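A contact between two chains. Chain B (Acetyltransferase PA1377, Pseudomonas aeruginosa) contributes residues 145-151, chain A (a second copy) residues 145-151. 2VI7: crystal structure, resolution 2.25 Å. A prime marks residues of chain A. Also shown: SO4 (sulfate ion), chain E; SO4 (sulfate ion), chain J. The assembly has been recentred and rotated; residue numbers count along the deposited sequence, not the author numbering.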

# COMPACT_ATOMS: atom_id res chain seq x y z
N THR B 145 8.24 -11.59 -9.95
CA THR B 145 8.51 -10.17 -9.89
C THR B 145 7.64 -9.46 -10.91
O THR B 145 7.57 -9.85 -12.07
CB THR B 145 9.99 -9.88 -10.18
OG1 THR B 145 10.80 -10.56 -9.20
CG2 THR B 145 10.28 -8.40 -10.10
N GLU B 146 6.97 -8.41 -10.45
CA GLU B 146 6.07 -7.63 -11.30
C GLU B 146 6.64 -6.25 -11.57
O GLU B 146 6.31 -5.62 -12.58
CB GLU B 146 4.71 -7.47 -10.63
CG GLU B 146 3.84 -8.70 -10.65
CD GLU B 146 2.45 -8.42 -10.10
OE1 GLU B 146 1.49 -9.04 -10.59
OE2 GLU B 146 2.34 -7.59 -9.17
N GLY B 147 7.48 -5.77 -10.66
CA GLY B 147 8.07 -4.46 -10.82
C GLY B 147 9.27 -4.25 -9.94
O GLY B 147 9.51 -5.02 -9.00
N GLU B 148 10.03 -3.22 -10.25
CA GLU B 148 11.21 -2.87 -9.47
C GLU B 148 11.01 -1.42 -9.06
O GLU B 148 10.84 -0.54 -9.90
CB GLU B 148 12.47 -3.04 -10.32
CG GLU B 148 13.76 -2.82 -9.54
CD GLU B 148 14.98 -3.36 -10.26
OE1 GLU B 148 16.08 -3.31 -9.68
OE2 GLU B 148 14.85 -3.83 -11.41
N MET B 149 11.04 -1.16 -7.77
CA MET B 149 10.81 0.19 -7.27
C MET B 149 12.07 0.83 -6.71
O MET B 149 12.62 0.37 -5.71
CB MET B 149 9.70 0.11 -6.24
CG MET B 149 8.62 -0.83 -6.70
SD MET B 149 7.34 -1.06 -5.51
CE MET B 149 5.97 -0.31 -6.40
N ARG B 150 12.49 1.90 -7.37
CA ARG B 150 13.69 2.65 -7.02
C ARG B 150 13.54 3.54 -5.79
O ARG B 150 12.53 4.21 -5.61
CB ARG B 150 14.10 3.51 -8.21
CG ARG B 150 14.26 2.73 -9.51
CD ARG B 150 15.25 1.59 -9.32
NE ARG B 150 15.54 0.88 -10.57
CZ ARG B 150 16.46 -0.07 -10.69
N ASP B 151 14.58 3.54 -4.95
CA ASP B 151 14.61 4.35 -3.73
C ASP B 151 13.29 4.20 -2.98
O ASP B 151 12.69 5.19 -2.55
CB ASP B 151 14.85 5.82 -4.06
CG ASP B 151 16.17 6.04 -4.77
OD1 ASP B 151 17.01 5.12 -4.82
OD2 ASP B 151 16.38 7.16 -5.27
S SO4 E . 7.32 4.55 -19.23
O1 SO4 E . 5.96 4.67 -18.66
O2 SO4 E . 8.30 4.36 -18.14
O3 SO4 E . 7.38 3.38 -20.15
O4 SO4 E . 7.60 5.80 -19.93
S SO4 J . 10.79 -13.87 -11.35
O1 SO4 J . 9.59 -13.31 -12.04
O2 SO4 J . 10.61 -15.32 -11.19
O3 SO4 J . 11.99 -13.60 -12.17
O4 SO4 J . 10.98 -13.27 -10.01
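Chain A, residues 145-151: TEGEMRD

Chain A lies on chain B as a strand that begins earlier in the chain and passes through Gly147′, running nearly antiparallel to its counterpart in chain B. The two N-to-C directions differ by 159°, with a signed crossing angle of -159°, and the strand axes approach to 4.5 Å. The contact is close to twofold symmetric, so each hydrogen bond between the stretches has a counterpart with the chains exchanged.

The register centres on Gly147′, which sits against Gly147. Gly147′ CA lies 3.6 Å from Gly147 CA, and the backbones form a single beta bridge here. Gly147′ is fully extended, with phi/psi of -177/167°. Glu146′ before it departs from the usual strand values, at -109/-18°, as Glu146 does in chain B. Glu148′ and Met149′ continue the extended course, at -125/120° and -106/113°. The chain turns a corner at Arg150′ and Asp151′, the latter having positive phi and psi.

Glycine allows this close crossing. An ideal CB on Gly147′ would lie 2.6 Å from Gly147 CA and 2.7 Å from Glu146 O, a clash with both. The same holds in reverse for Gly147. Without side chains, Gly147′ CA comes to 3.1 Å from Glu146 O, and Gly147 CA to 3.0 Å from Glu146′ O.

Two backbone hydrogen bonds flank the glycine pair. Glu148′ N donates to Glu146 O at 3.1 Å, and Glu148 N donates to Glu146′ O at 3.0 Å. Both have N-H...O angles of 151°.

Two further hydrogen bonds join side chain to backbone. The CA-to-CB bond of Glu146′ points toward chain B, and its side chain adopts m at chi1 and t at chi2. This carries the carboxylate along to Arg150, whose N donates to Glu146′ OE1 at 3.2 Å. In return, Arg150′ N donates to Glu146 OE1, also at 3.2 Å. The two glutamates therefore extend the pairing beyond the central bridge.

Packing contacts accompany these bonds. Glu146′ OE2 lies 3.4 Å from Met149 CA and 3.5 Å from Met149 CB. Glu146 OE1 lies 3.6 Å from Met149′ CA. Glu146′ has the largest area covered in the contact, 104 Å², of 376 Å² buried over both stretches.

Thr145′ makes no contact with the chain B stretch. It binds the sulfate ion of chain E, probably from the crystallisation liquor: Thr145′ N donates to its O2 at 2.9 Å and Thr145′ OG1 to its O1 at 2.8 Å. Thr145 holds the sulfate of chain J in a similar way.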

# COMPACT_ATOMS: atom_id res chain seq x y z
N THR A 145 6.91 3.98 -15.62
CA THR A 145 6.36 2.69 -15.25
C THR A 145 7.43 1.86 -14.55
O THR A 145 8.53 1.69 -15.07
CB THR A 145 5.86 1.92 -16.48
OG1 THR A 145 4.78 2.64 -17.09
CG2 THR A 145 5.38 0.52 -16.09
N GLU A 146 7.09 1.34 -13.38
CA GLU A 146 8.00 0.53 -12.61
C GLU A 146 7.58 -0.93 -12.59
O GLU A 146 8.37 -1.81 -12.28
CB GLU A 146 8.09 1.05 -11.17
CG GLU A 146 8.99 2.26 -11.02
CD GLU A 146 9.26 2.60 -9.58
OE1 GLU A 146 10.29 3.25 -9.30
OE2 GLU A 146 8.43 2.23 -8.71
N GLY A 147 6.33 -1.19 -12.93
CA GLY A 147 5.86 -2.55 -12.94
C GLY A 147 4.43 -2.66 -13.43
O GLY A 147 3.74 -1.66 -13.55
N GLU A 148 4.02 -3.89 -13.73
CA GLU A 148 2.67 -4.18 -14.21
C GLU A 148 2.10 -5.24 -13.27
O GLU A 148 2.64 -6.34 -13.14
CB GLU A 148 2.72 -4.71 -15.64
CG GLU A 148 1.35 -5.00 -16.22
CD GLU A 148 1.39 -5.19 -17.73
OE1 GLU A 148 0.30 -5.35 -18.33
OE2 GLU A 148 2.50 -5.17 -18.30
N MET A 149 1.00 -4.89 -12.61
CA MET A 149 0.36 -5.77 -11.65
C MET A 149 -0.94 -6.40 -12.17
O MET A 149 -1.93 -5.72 -12.38
CB MET A 149 0.13 -4.98 -10.37
CG MET A 149 1.30 -4.05 -10.10
SD MET A 149 1.49 -3.59 -8.39
CE MET A 149 0.68 -2.02 -8.38
N ARG A 150 -0.89 -7.72 -12.34
CA ARG A 150 -2.00 -8.51 -12.87
C ARG A 150 -3.17 -8.76 -11.94
O ARG A 150 -2.98 -9.17 -10.80
CB ARG A 150 -1.45 -9.85 -13.35
CG ARG A 150 -0.25 -9.73 -14.27
CD ARG A 150 -0.65 -9.41 -15.71
NE ARG A 150 0.45 -8.84 -16.49
N ASP A 151 -4.38 -8.54 -12.44
CA ASP A 151 -5.59 -8.74 -11.65
C ASP A 151 -5.48 -7.95 -10.36
O ASP A 151 -5.79 -8.45 -9.27
CB ASP A 151 -5.78 -10.22 -11.35
CG ASP A 151 -5.97 -11.05 -12.61
OD1 ASP A 151 -6.11 -10.47 -13.71
OD2 ASP A 151 -5.98 -12.30 -12.49